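Local coordinates for protein aminotransferase (PDB 4GRX) that probably transfers amino groups between amines or omega-amino acids and keto acids as a class III aminotransferase that uses pyridoxal phosphate, at residues Arg60-Asn65 and Thr420-Ile425; His77-Ala83 and Lys347-Val351; Thr135-Met139 and Ala308-Gly312; Glu206-Val210 and Ala247-Ala253; Ala376-Gly382 and Leu393-Lys399. All blocks are in the same frame, centred on the assembly; numbering follows the deposited sequence.

How the contacts relate
Contact 1 closes the longest loop of the five, and the other four are nested inside it along the chain. In contact 1 the side chain of N65 is about 7 Å from the bound delta-amino valeric acid, whose pocket includes the cofactor-bearing K297. Contact 5 is close by, with nearest atoms about 9 Å from those of contact 1, and the side chain of E394 is about 14 Å from the same ligand. Contacts 2 and 3 approach each other to about 8 Å between nearest atoms. Contact 4 stands about 14 Å from contact 3, again between nearest atoms. Contacts 1 and 3 both touch the second subunit, and I81 of contact 2 also packs on it.

Contact 1: Arg60-Asn65 and Thr420-Ile425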
# COMPACT_ATOMS: atom_id res chain seq x y z
N ARG A 60 -26.82 1.69 -16.88
CA ARG A 60 -25.54 1.62 -17.58
C ARG A 60 -24.94 3.02 -17.74
O ARG A 60 -25.65 3.97 -18.03
CB ARG A 60 -25.78 0.92 -18.92
CG ARG A 60 -24.62 0.84 -19.90
CD ARG A 60 -25.16 0.48 -21.28
NE ARG A 60 -24.08 0.20 -22.23
CZ ARG A 60 -23.54 -1.01 -22.42
NH1 ARG A 60 -23.99 -2.06 -21.75
NH2 ARG A 60 -22.55 -1.15 -23.30
N TYR A 61 -23.63 3.13 -17.53
CA TYR A 61 -22.92 4.42 -17.55
C TYR A 61 -21.62 4.39 -18.37
O TYR A 61 -20.86 3.42 -18.31
CB TYR A 61 -22.58 4.90 -16.13
CG TYR A 61 -23.64 4.70 -15.05
CD1 TYR A 61 -23.86 3.45 -14.47
CD2 TYR A 61 -24.39 5.79 -14.57
CE1 TYR A 61 -24.80 3.28 -13.47
CE2 TYR A 61 -25.34 5.62 -13.57
CZ TYR A 61 -25.54 4.36 -13.03
OH TYR A 61 -26.48 4.18 -12.04
N LEU A 62 -21.36 5.46 -19.10
CA LEU A 62 -20.06 5.66 -19.74
C LEU A 62 -19.07 6.30 -18.76
O LEU A 62 -19.16 7.49 -18.47
CB LEU A 62 -20.23 6.52 -20.99
CG LEU A 62 -19.00 6.96 -21.77
CD1 LEU A 62 -18.20 5.75 -22.25
CD2 LEU A 62 -19.43 7.83 -22.94
N ASP A 63 -18.13 5.51 -18.24
CA ASP A 63 -17.19 6.01 -17.22
C ASP A 63 -16.04 6.76 -17.87
O ASP A 63 -15.05 6.16 -18.27
CB ASP A 63 -16.67 4.88 -16.30
CG ASP A 63 -15.85 5.41 -15.13
OD1 ASP A 63 -15.03 6.34 -15.32
OD2 ASP A 63 -16.02 4.89 -13.99
N ALA A 64 -16.18 8.08 -17.96
CA ALA A 64 -15.18 8.94 -18.60
C ALA A 64 -14.03 9.27 -17.65
O ALA A 64 -13.24 10.17 -17.92
CB ALA A 64 -15.82 10.21 -19.12
N ASN A 65 -13.93 8.54 -16.55
CA ASN A 65 -12.87 8.75 -15.57
C ASN A 65 -11.97 7.53 -15.50
O ASN A 65 -11.15 7.40 -14.59
CB ASN A 65 -13.48 9.04 -14.20
CG ASN A 65 -12.61 9.91 -13.34
OD1 ASN A 65 -12.03 9.46 -12.34
ND2 ASN A 65 -12.49 11.17 -13.72
N THR A 420 -24.01 11.65 -13.75
CA THR A 420 -24.44 10.32 -13.38
C THR A 420 -25.89 10.08 -13.80
O THR A 420 -26.20 9.04 -14.34
CB THR A 420 -24.19 10.05 -11.88
OG1 THR A 420 -22.78 10.05 -11.65
CG2 THR A 420 -24.73 8.69 -11.43
N ASP A 421 -26.77 11.05 -13.57
CA ASP A 421 -28.20 10.85 -13.88
C ASP A 421 -28.47 10.71 -15.35
O ASP A 421 -29.48 10.14 -15.72
CB ASP A 421 -29.06 11.98 -13.33
CG ASP A 421 -29.20 11.92 -11.84
OD1 ASP A 421 -29.08 10.81 -11.27
OD2 ASP A 421 -29.40 12.98 -11.22
N LEU A 422 -27.55 11.23 -16.17
CA LEU A 422 -27.62 11.16 -17.63
C LEU A 422 -26.80 10.02 -18.22
O LEU A 422 -26.63 9.93 -19.44
CB LEU A 422 -27.14 12.48 -18.23
CG LEU A 422 -27.96 13.71 -17.86
CD1 LEU A 422 -27.09 14.96 -17.94
CD2 LEU A 422 -29.20 13.82 -18.74
N GLY A 423 -26.26 9.17 -17.35
CA GLY A 423 -25.46 8.03 -17.78
C GLY A 423 -24.01 8.33 -18.12
O GLY A 423 -23.44 7.67 -18.99
N LEU A 424 -23.41 9.31 -17.43
CA LEU A 424 -22.00 9.66 -17.67
C LEU A 424 -21.24 9.75 -16.36
O LEU A 424 -21.51 10.64 -15.56
CB LEU A 424 -21.86 10.98 -18.47
CG LEU A 424 -20.48 11.69 -18.59
CD1 LEU A 424 -19.51 10.89 -19.43
CD2 LEU A 424 -20.57 13.10 -19.16
N ILE A 425 -20.30 8.85 -16.13
CA ILE A 425 -19.46 9.01 -14.94
C ILE A 425 -18.42 10.08 -15.27
O ILE A 425 -17.58 9.92 -16.17
CB ILE A 425 -18.78 7.70 -14.46
CG1 ILE A 425 -19.82 6.64 -14.01
CG2 ILE A 425 -17.75 8.00 -13.39
CD1 ILE A 425 -20.92 7.12 -13.10
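I425 meets Y61 with one branch and D63 with the other. Its CG1 is anti to the carbonyl carbon (chi1 -63°) and lies 3.9 Å from Y61 CB. CD1 goes on obliquely to the ring, 4.0 Å from Y61 CD2. The second branch rests on a carboxylate, with I425 CG2 3.6 Å from D63 OD2. The Y61 ring continues to the end of helix 411-421. There T420 O lies at the ring edge, in its plane, 3.6 Å from Y61 CE2, and the methyl of T420 touches the same ring atom. The hydroxyl of Y61 is hydrogen-bonded to D55. On the other face of the sheet, L424 CD1 lies 3.8 Å from A64 CB.

Strands 60-63 and 424-425 run parallel. L62 N bonds to G423 O at 3.0 Å, I425 N to L62 O at 2.9 Å, and A64 N to I425 O. G423 has positive phi and is the C-prime residue of a Schellman motif, which turns the chain from helix to strand.

D63 OD1 accepts from N65 N in an Asx turn, and OD2 is hydrogen-bonded to Y94 of the second subunit. The buried carboxylate thus has a polar partner on each oxygen. Its rotation is probably fixed, and the strand pair is tied to the dimer interface through it.

Contact 2: His77-Ala83 and Lys347-Val351; sequences HKGLIEA and KAIDV
L80 lays its CD2 methyl over the stem of K347 and the start of the next residue. L80 CD2 is 3.8 Å from K347 CG and 4.0 Å from A348 CB. A83 adds its methyl on the same lysine, 3.6 Å between A83 CB and K347 CG. The K347 chain bends at its second torsion (chi2 68°). This turns it obliquely back toward the N-terminal end of helix 78-90, where CE comes to 4.0 Å from G79 O. Its amine makes a long, weak ion pair with E355.

H77 and V351 come from opposite directions. H77 CE1 lies 3.8 Å from V351 CG2. The same imidazole caps its own helix: H77 ND1 accepts from L80 N at 3.1 Å, with L80 N in the ring plane and the bond nearly straight (165°). G79 has no side chain, and a CB there would clash with H77 CE1. Were H77 replaced by an alanine, L80 N would probably lose its capping acceptor and a gap would open beside V351. On another side of helix 78-90, I81 packs on Y88 of the second subunit.

The short axes of 78-83 and 347-351 approach to 10.1 Å at 161°. The arrangement is a nearly antiparallel helix pair, packed by aliphatic groups and the H77 ring, with a histidine N-cap at one end.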
# COMPACT_ATOMS: atom_id res chain seq x y z
N HIS A 77 -11.59 -6.04 -21.11
CA HIS A 77 -10.58 -6.42 -22.10
C HIS A 77 -10.22 -7.87 -22.03
O HIS A 77 -9.65 -8.34 -21.05
CB HIS A 77 -9.34 -5.57 -21.96
CG HIS A 77 -8.38 -5.71 -23.10
ND1 HIS A 77 -7.44 -6.67 -23.14
CD2 HIS A 77 -8.24 -4.98 -24.28
CE1 HIS A 77 -6.74 -6.56 -24.29
NE2 HIS A 77 -7.23 -5.53 -24.98
N LYS A 78 -10.53 -8.59 -23.12
CA LYS A 78 -10.36 -10.05 -23.20
C LYS A 78 -8.92 -10.53 -23.01
O LYS A 78 -8.69 -11.53 -22.33
CB LYS A 78 -10.92 -10.58 -24.52
CG LYS A 78 -11.31 -12.05 -24.48
CD LYS A 78 -11.53 -12.63 -25.87
CE LYS A 78 -11.63 -14.14 -25.80
NZ LYS A 78 -11.30 -14.76 -27.12
N GLY A 79 -7.97 -9.83 -23.63
CA GLY A 79 -6.56 -10.20 -23.56
C GLY A 79 -6.04 -10.12 -22.15
O GLY A 79 -5.37 -11.03 -21.67
N LEU A 80 -6.36 -9.01 -21.48
CA LEU A 80 -6.00 -8.83 -20.08
C LEU A 80 -6.70 -9.81 -19.14
O LEU A 80 -6.08 -10.30 -18.19
CB LEU A 80 -6.24 -7.39 -19.66
CG LEU A 80 -5.17 -6.40 -20.10
CD1 LEU A 80 -5.71 -4.98 -20.15
CD2 LEU A 80 -3.94 -6.47 -19.21
N ILE A 81 -7.98 -10.11 -19.39
CA ILE A 81 -8.69 -11.08 -18.57
C ILE A 81 -7.98 -12.42 -18.69
O ILE A 81 -7.68 -13.08 -17.69
CB ILE A 81 -10.19 -11.19 -18.94
CG1 ILE A 81 -10.96 -9.99 -18.38
CG2 ILE A 81 -10.81 -12.50 -18.46
CD1 ILE A 81 -12.36 -9.85 -18.95
N GLU A 82 -7.69 -12.80 -19.93
CA GLU A 82 -7.08 -14.09 -20.23
C GLU A 82 -5.66 -14.20 -19.66
O GLU A 82 -5.28 -15.27 -19.18
CB GLU A 82 -7.09 -14.33 -21.75
CG GLU A 82 -7.65 -15.68 -22.17
CD GLU A 82 -9.01 -16.03 -21.55
OE1 GLU A 82 -9.98 -15.22 -21.62
OE2 GLU A 82 -9.12 -17.15 -20.99
N ALA A 83 -4.92 -13.09 -19.67
CA ALA A 83 -3.58 -13.03 -19.07
C ALA A 83 -3.56 -13.24 -17.55
O ALA A 83 -2.71 -13.97 -17.03
CB ALA A 83 -2.87 -11.73 -19.43
N LYS A 347 1.49 -7.86 -19.75
CA LYS A 347 0.38 -7.80 -20.68
C LYS A 347 -0.16 -6.38 -20.87
O LYS A 347 -0.45 -5.98 -22.01
CB LYS A 347 -0.76 -8.72 -20.24
CG LYS A 347 -1.84 -8.88 -21.29
CD LYS A 347 -1.32 -9.65 -22.49
CE LYS A 347 -2.24 -9.48 -23.69
NZ LYS A 347 -1.68 -10.14 -24.90
N ALA A 348 -0.32 -5.63 -19.79
CA ALA A 348 -0.83 -4.26 -19.90
C ALA A 348 0.12 -3.35 -20.70
O ALA A 348 -0.32 -2.62 -21.59
CB ALA A 348 -1.12 -3.66 -18.53
N ILE A 349 1.41 -3.42 -20.39
CA ILE A 349 2.44 -2.70 -21.14
C ILE A 349 2.38 -3.09 -22.64
O ILE A 349 2.38 -2.22 -23.51
CB ILE A 349 3.85 -2.91 -20.51
CG1 ILE A 349 3.89 -2.19 -19.15
CG2 ILE A 349 4.96 -2.41 -21.44
CD1 ILE A 349 4.87 -2.77 -18.15
N ASP A 350 2.30 -4.38 -22.91
CA ASP A 350 2.20 -4.86 -24.29
C ASP A 350 0.93 -4.34 -24.97
O ASP A 350 1.01 -3.82 -26.09
CB ASP A 350 2.27 -6.39 -24.35
CG ASP A 350 2.50 -6.91 -25.77
OD1 ASP A 350 2.81 -6.10 -26.68
OD2 ASP A 350 2.38 -8.14 -25.98
N VAL A 351 -0.22 -4.46 -24.31
CA VAL A 351 -1.50 -4.00 -24.87
C VAL A 351 -1.47 -2.51 -25.24
O VAL A 351 -1.86 -2.13 -26.35
CB VAL A 351 -2.69 -4.31 -23.93
CG1 VAL A 351 -3.91 -3.47 -24.28
CG2 VAL A 351 -3.04 -5.79 -23.97

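Contact 3: Thr135-Met139 and Ala308-Gly312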
# COMPACT_ATOMS: atom_id res chain seq x y z
N THR A 135 8.01 5.02 -0.11
CA THR A 135 9.26 4.27 -0.30
C THR A 135 10.37 5.18 -0.85
O THR A 135 11.51 5.11 -0.36
CB THR A 135 9.05 3.06 -1.23
OG1 THR A 135 8.28 2.05 -0.57
CG2 THR A 135 10.39 2.45 -1.68
N MET A 136 10.03 6.01 -1.85
CA MET A 136 11.01 6.88 -2.51
C MET A 136 11.64 7.87 -1.54
O MET A 136 12.85 8.12 -1.60
CB MET A 136 10.42 7.64 -3.69
CG MET A 136 11.47 8.39 -4.51
SD MET A 136 12.61 7.25 -5.33
CE MET A 136 14.20 7.83 -4.74
N VAL A 137 10.82 8.43 -0.66
CA VAL A 137 11.32 9.35 0.35
C VAL A 137 12.29 8.61 1.27
O VAL A 137 13.38 9.10 1.52
CB VAL A 137 10.17 10.01 1.13
CG1 VAL A 137 10.71 10.94 2.19
CG2 VAL A 137 9.28 10.79 0.18
N LYS A 138 11.89 7.43 1.76
CA LYS A 138 12.74 6.64 2.66
C LYS A 138 14.08 6.30 1.99
O LYS A 138 15.14 6.35 2.62
CB LYS A 138 12.04 5.37 3.11
CG LYS A 138 10.96 5.53 4.16
CD LYS A 138 10.34 4.18 4.50
CE LYS A 138 11.30 3.30 5.31
NZ LYS A 138 10.80 1.91 5.52
N MET A 139 14.01 5.97 0.70
CA MET A 139 15.20 5.70 -0.10
C MET A 139 16.11 6.93 -0.11
O MET A 139 17.31 6.82 0.12
CB MET A 139 14.78 5.35 -1.52
CG MET A 139 15.34 4.04 -2.04
SD MET A 139 14.28 3.48 -3.40
CE MET A 139 14.37 1.70 -3.23
N ALA A 308 5.63 0.75 -8.75
CA ALA A 308 7.04 0.58 -9.07
C ALA A 308 7.83 1.87 -8.95
O ALA A 308 7.43 2.92 -9.46
CB ALA A 308 7.23 -0.01 -10.45
N VAL A 309 8.96 1.76 -8.26
CA VAL A 309 9.97 2.79 -8.23
C VAL A 309 11.05 2.32 -9.20
O VAL A 309 11.63 1.24 -9.00
CB VAL A 309 10.53 2.92 -6.79
CG1 VAL A 309 11.78 3.79 -6.75
CG2 VAL A 309 9.46 3.47 -5.87
N ILE A 310 11.29 3.11 -10.26
CA ILE A 310 12.37 2.85 -11.22
C ILE A 310 13.53 3.86 -11.10
O ILE A 310 13.45 4.99 -11.58
CB ILE A 310 11.89 2.89 -12.69
CG1 ILE A 310 10.60 2.08 -12.87
CG2 ILE A 310 12.99 2.38 -13.62
CD1 ILE A 310 9.97 2.26 -14.24
N LEU A 311 14.62 3.44 -10.47
CA LEU A 311 15.79 4.32 -10.32
C LEU A 311 16.62 4.39 -11.61
O LEU A 311 16.99 3.34 -12.16
CB LEU A 311 16.67 3.84 -9.17
CG LEU A 311 16.04 3.70 -7.78
CD1 LEU A 311 16.95 2.90 -6.86
CD2 LEU A 311 15.72 5.06 -7.18
N GLY A 312 16.89 5.60 -12.09
CA GLY A 312 17.84 5.83 -13.19
C GLY A 312 19.25 5.41 -12.79
O GLY A 312 19.51 5.17 -11.60
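M136 reaches from helix 129-146 to V309 and L311 on strand 307-311. From CB, CG stands anti to the backbone N (chi1 -171°), and the chain then bends at chi2 (66°). CB and CG meet nothing of 308-312 within 4.2 Å; the side chain as a whole also touches F233 and I294. The first atom to meet the segment 308-312 is the sulfur: M136 SD lies 3.8 Å from V309 CG1. A further bend at chi3 takes the terminal methyl on to L311, two residues along, with M136 CE 4.0 Å from L311 CD2. The side chain thus spans two residues of the strand that stand on one side of it.

Strand 307-311 lies between 122-126 and 292-295 in the mixed seven-stranded sheet. This is the large central sheet of fold type I pyridoxal-phosphate enzymes, and helix 129-146 packs on one of its faces. The short axes of the helix and the strand are 10.3 Å apart at closest.

M139, one turn further along, brings a second sulfur to the same two residues. M139 SD is 4.2 Å from V309 CG1 and 4.3 Å from L311 CD2. Its side chain and that of V309 slide past each other in opposite directions. T135 adds a longer contact, with its CG2 4.4 Å from V309 CG2. The hydroxyl of T135 is hydrogen-bonded to H331 and to the backbone oxygen of E131. L28 of the second subunit packs on both M139 and L311.

Contact 4: Glu206-Val210 and Ala247-Ala253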
# COMPACT_ATOMS: atom_id res chain seq x y z
N GLU A 206 3.93 34.28 -19.87
CA GLU A 206 4.17 32.90 -19.47
C GLU A 206 5.65 32.66 -19.17
O GLU A 206 5.97 31.98 -18.20
CB GLU A 206 3.65 31.95 -20.55
CG GLU A 206 3.65 30.49 -20.12
CD GLU A 206 2.65 29.64 -20.90
OE1 GLU A 206 1.85 30.19 -21.70
OE2 GLU A 206 2.66 28.41 -20.69
N ALA A 207 6.52 33.25 -19.99
CA ALA A 207 7.99 33.18 -19.80
C ALA A 207 8.45 33.86 -18.50
O ALA A 207 9.34 33.34 -17.80
CB ALA A 207 8.71 33.79 -20.99
N GLN A 208 7.84 35.00 -18.19
CA GLN A 208 8.09 35.70 -16.93
C GLN A 208 7.58 34.90 -15.74
O GLN A 208 8.23 34.85 -14.69
CB GLN A 208 7.46 37.09 -16.95
CG GLN A 208 8.13 38.11 -17.87
CD GLN A 208 7.25 39.31 -18.12
OE1 GLN A 208 6.05 39.29 -17.84
NE2 GLN A 208 7.83 40.36 -18.68
N PHE A 209 6.44 34.25 -15.91
CA PHE A 209 5.91 33.33 -14.92
C PHE A 209 6.86 32.16 -14.66
O PHE A 209 7.10 31.82 -13.49
CB PHE A 209 4.54 32.81 -15.37
CG PHE A 209 3.92 31.83 -14.43
CD1 PHE A 209 3.47 32.22 -13.18
CD2 PHE A 209 3.77 30.49 -14.81
CE1 PHE A 209 2.88 31.31 -12.31
CE2 PHE A 209 3.19 29.57 -13.94
CZ PHE A 209 2.73 29.98 -12.70
N VAL A 210 7.40 31.54 -15.72
CA VAL A 210 8.32 30.42 -15.56
C VAL A 210 9.62 30.86 -14.91
O VAL A 210 10.18 30.15 -14.06
CB VAL A 210 8.61 29.67 -16.89
CG1 VAL A 210 9.82 28.75 -16.75
CG2 VAL A 210 7.38 28.87 -17.32
N ALA A 247 3.37 25.20 -17.25
CA ALA A 247 3.71 26.35 -18.09
C ALA A 247 4.90 26.01 -18.97
O ALA A 247 5.79 25.26 -18.55
CB ALA A 247 4.01 27.55 -17.22
N LYS A 248 4.93 26.56 -20.19
CA LYS A 248 5.97 26.24 -21.18
C LYS A 248 7.38 26.51 -20.69
O LYS A 248 7.69 27.63 -20.30
CB LYS A 248 5.74 26.98 -22.50
CG LYS A 248 6.88 26.76 -23.49
CD LYS A 248 6.65 27.37 -24.87
CE LYS A 248 5.39 26.82 -25.53
NZ LYS A 248 5.34 25.33 -25.56
N GLY A 249 8.24 25.48 -20.71
CA GLY A 249 9.64 25.62 -20.33
C GLY A 249 9.90 25.50 -18.84
O GLY A 249 11.02 25.73 -18.37
N TYR A 250 8.88 25.10 -18.09
CA TYR A 250 9.02 24.91 -16.65
C TYR A 250 10.13 23.94 -16.28
O TYR A 250 11.04 24.29 -15.51
CB TYR A 250 7.70 24.45 -16.05
CG TYR A 250 7.71 24.10 -14.58
CD1 TYR A 250 7.77 25.09 -13.60
CD2 TYR A 250 7.60 22.76 -14.17
CE1 TYR A 250 7.73 24.77 -12.24
CE2 TYR A 250 7.57 22.43 -12.81
CZ TYR A 250 7.62 23.43 -11.86
OH TYR A 250 7.58 23.11 -10.53
N PHE A 251 10.05 22.72 -16.81
CA PHE A 251 11.01 21.70 -16.43
C PHE A 251 12.40 22.01 -16.93
O PHE A 251 13.39 21.67 -16.27
CB PHE A 251 10.53 20.33 -16.88
CG PHE A 251 9.44 19.77 -16.02
CD1 PHE A 251 8.15 19.66 -16.51
CD2 PHE A 251 9.71 19.38 -14.72
CE1 PHE A 251 7.13 19.14 -15.71
CE2 PHE A 251 8.70 18.88 -13.91
CZ PHE A 251 7.41 18.75 -14.40
N GLN A 252 12.46 22.70 -18.06
CA GLN A 252 13.72 23.19 -18.62
C GLN A 252 14.40 24.21 -17.72
O GLN A 252 15.62 24.20 -17.62
CB GLN A 252 13.51 23.73 -20.03
CG GLN A 252 13.33 22.62 -21.06
CD GLN A 252 12.01 21.86 -20.90
OE1 GLN A 252 11.01 22.41 -20.42
NE2 GLN A 252 12.01 20.58 -21.29
N ALA A 253 13.63 25.10 -17.10
CA ALA A 253 14.19 26.04 -16.12
C ALA A 253 14.43 25.39 -14.75
O ALA A 253 15.38 25.75 -14.05
CB ALA A 253 13.28 27.25 -15.96
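E206 and K248 are joined by a single hydrogen bond. The glutamate side chain leaves with CG anti to the backbone N (chi1 -170°) and stays extended. This carries the carboxylate to the turn 247-250. K248 N gives its hydrogen to E206 OE2 at 3.0 Å in a nearly straight bond (171°). The donor arrives on the anti side, 27° out of the carboxylate plane. K248 starts extended too, but bends at its third and fourth torsions and leads away. Its amine is not in contact with the glutamate: K248 NZ is 6.4 Å from E206 OE2.

V210 divides its two methyls. CG2 faces the turn, with V210 CG2 3.6 Å from A247 CB, and it also lies against the carbonyl oxygen of K248. CG1, anti to the backbone N, points to the helix start, 3.9 Å from A253 CB. The F209 ring meets A247 at the edge, in plane, with F209 CD2 3.8 Å from A247 CB. The methyl of A247 is therefore shared by F209 and V210.

The type II turn from A247 to Y250 has G249 with positive phi as its third residue. G249 is also the N-cap of helix 250-260.

The contact sets the first turn of helix 206-224 against the start of helix 250-260. Y250 packs on L213 of helix 206-224 and on F232 of strand 229-234. Helix 196-199 also adjoins it, with Y196 on E206 and Y199 on F209.

Contact 5: Ala376-Gly382 and Leu393-Lys399; sequences ADRPNIG and LEAVKDK
N380 holds CG anti to its carbonyl carbon (chi1 -62°), which brings the amide to V396, and K399 runs out fully extended from a CG anti to the backbone N (chi1 -175°) to reach I381. N380 ND2 gives a hydrogen to V396 O at 3.0 Å, in the plane of that carbonyl. K399 CB passes P379 O, and its further methylenes run beside I381 O. K399 NZ is hydrogen-bonded to I381 O at 3.2 Å, nearly in line with that C=O.

Two backbone bonds flank the strand pair. V396 N bonds to N380 O at 2.8 Å, and G382 N bonds to E394 O at 2.7 Å. Between them I381 and A395 form an antiparallel non-hydrogen-bonded pair. These are the paired ends of the hairpin 381-387 and 390-395, part of a three-stranded antiparallel sheet.

With an alanine at K399, I381 O would probably lose its amine donor and the methylenes beside it. G382 lies against V396, whose CG2 is 3.7 Å from G382 N; a CB on G382 would clash with V396 CG1.

The I381 and L393 side chains cross at an angle, with I381 CG2 4.0 Å from L393 CD2. A376 CB touches that same methyl of L393 at 4.2 Å. E394 turns its carboxylate to R198 and R385. R378 forms salt bridges with D458 and E454 of helix 443-463, and F461 of that helix packs on N380 and I381.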
# COMPACT_ATOMS: atom_id res chain seq x y z
N ALA A 376 -16.03 25.16 -23.87
CA ALA A 376 -15.53 26.27 -23.06
C ALA A 376 -16.06 27.64 -23.49
O ALA A 376 -15.76 28.65 -22.85
CB ALA A 376 -14.01 26.28 -23.09
N ASP A 377 -16.84 27.67 -24.56
CA ASP A 377 -17.31 28.93 -25.14
C ASP A 377 -18.23 29.75 -24.23
O ASP A 377 -18.22 30.99 -24.28
CB ASP A 377 -18.04 28.68 -26.46
CG ASP A 377 -18.06 29.90 -27.36
OD1 ASP A 377 -17.16 30.76 -27.21
OD2 ASP A 377 -18.96 29.98 -28.22
N ARG A 378 -19.01 29.07 -23.40
CA ARG A 378 -20.01 29.69 -22.54
C ARG A 378 -19.46 30.58 -21.40
O ARG A 378 -18.27 30.54 -21.09
CB ARG A 378 -20.91 28.60 -21.98
CG ARG A 378 -20.15 27.47 -21.33
CD ARG A 378 -21.12 26.41 -20.88
NE ARG A 378 -21.21 25.35 -21.86
CZ ARG A 378 -22.28 24.59 -22.02
NH1 ARG A 378 -23.35 24.79 -21.27
NH2 ARG A 378 -22.28 23.63 -22.93
N PRO A 379 -20.36 31.40 -20.79
CA PRO A 379 -20.04 32.32 -19.67
C PRO A 379 -19.38 31.69 -18.45
O PRO A 379 -18.54 32.33 -17.83
CB PRO A 379 -21.42 32.87 -19.27
CG PRO A 379 -22.25 32.78 -20.49
CD PRO A 379 -21.73 31.62 -21.30
N ASN A 380 -19.74 30.45 -18.11
CA ASN A 380 -19.32 29.83 -16.83
C ASN A 380 -18.19 28.81 -16.88
O ASN A 380 -17.97 28.08 -15.92
CB ASN A 380 -20.53 29.23 -16.11
CG ASN A 380 -21.58 30.27 -15.75
OD1 ASN A 380 -22.72 30.17 -16.16
ND2 ASN A 380 -21.18 31.28 -14.99
N ILE A 381 -17.47 28.76 -18.00
CA ILE A 381 -16.22 28.03 -18.09
C ILE A 381 -15.13 29.06 -18.26
O ILE A 381 -15.19 29.88 -19.16
CB ILE A 381 -16.20 27.06 -19.30
CG1 ILE A 381 -17.28 25.97 -19.18
CG2 ILE A 381 -14.81 26.47 -19.49
CD1 ILE A 381 -17.39 25.32 -17.81
N GLY A 382 -14.14 29.02 -17.37
CA GLY A 382 -13.03 29.96 -17.39
C GLY A 382 -11.99 29.62 -18.43
O GLY A 382 -11.43 30.51 -19.06
N LEU A 393 -12.20 21.22 -17.71
CA LEU A 393 -12.89 22.49 -17.84
C LEU A 393 -12.99 23.15 -16.45
O LEU A 393 -13.34 22.51 -15.47
CB LEU A 393 -14.28 22.24 -18.40
CG LEU A 393 -14.32 21.64 -19.80
CD1 LEU A 393 -15.51 20.69 -19.98
CD2 LEU A 393 -14.31 22.75 -20.86
N GLU A 394 -12.67 24.44 -16.37
CA GLU A 394 -12.77 25.15 -15.10
C GLU A 394 -14.07 25.96 -15.00
O GLU A 394 -14.29 26.86 -15.79
CB GLU A 394 -11.59 26.08 -14.93
CG GLU A 394 -11.61 26.80 -13.61
CD GLU A 394 -10.88 26.06 -12.50
OE1 GLU A 394 -10.18 25.04 -12.78
OE2 GLU A 394 -11.00 26.51 -11.35
N ALA A 395 -14.91 25.65 -14.02
CA ALA A 395 -16.17 26.38 -13.85
C ALA A 395 -15.95 27.68 -13.07
O ALA A 395 -15.28 27.69 -12.03
CB ALA A 395 -17.21 25.52 -13.16
N VAL A 396 -16.51 28.77 -13.58
CA VAL A 396 -16.36 30.05 -12.90
C VAL A 396 -17.72 30.72 -12.77
O VAL A 396 -18.56 30.55 -13.65
CB VAL A 396 -15.38 30.98 -13.66
CG1 VAL A 396 -14.00 30.33 -13.77
CG2 VAL A 396 -15.90 31.32 -15.05
N LYS A 397 -17.95 31.44 -11.67
CA LYS A 397 -19.12 32.33 -11.55
C LYS A 397 -19.00 33.51 -12.52
O LYS A 397 -19.92 33.78 -13.27
CB LYS A 397 -19.28 32.87 -10.12
CG LYS A 397 -20.41 33.87 -9.96
CD LYS A 397 -21.78 33.18 -9.91
CE LYS A 397 -22.92 34.11 -10.31
NZ LYS A 397 -24.22 33.38 -10.36
N ASP A 398 -17.87 34.20 -12.48
CA ASP A 398 -17.59 35.28 -13.41
C ASP A 398 -16.30 35.02 -14.17
O ASP A 398 -15.24 34.83 -13.56
CB ASP A 398 -17.51 36.61 -12.66
CG ASP A 398 -17.28 37.77 -13.60
OD1 ASP A 398 -18.26 38.20 -14.24
OD2 ASP A 398 -16.13 38.25 -13.70
N LYS A 399 -16.38 35.04 -15.49
CA LYS A 399 -15.26 34.73 -16.38
C LYS A 399 -14.14 35.79 -16.43
O LYS A 399 -12.99 35.45 -16.15
CB LYS A 399 -15.76 34.37 -17.78
CG LYS A 399 -14.70 33.90 -18.75
CD LYS A 399 -15.37 33.13 -19.87
CE LYS A 399 -14.39 32.69 -20.95
NZ LYS A 399 -14.98 31.63 -21.82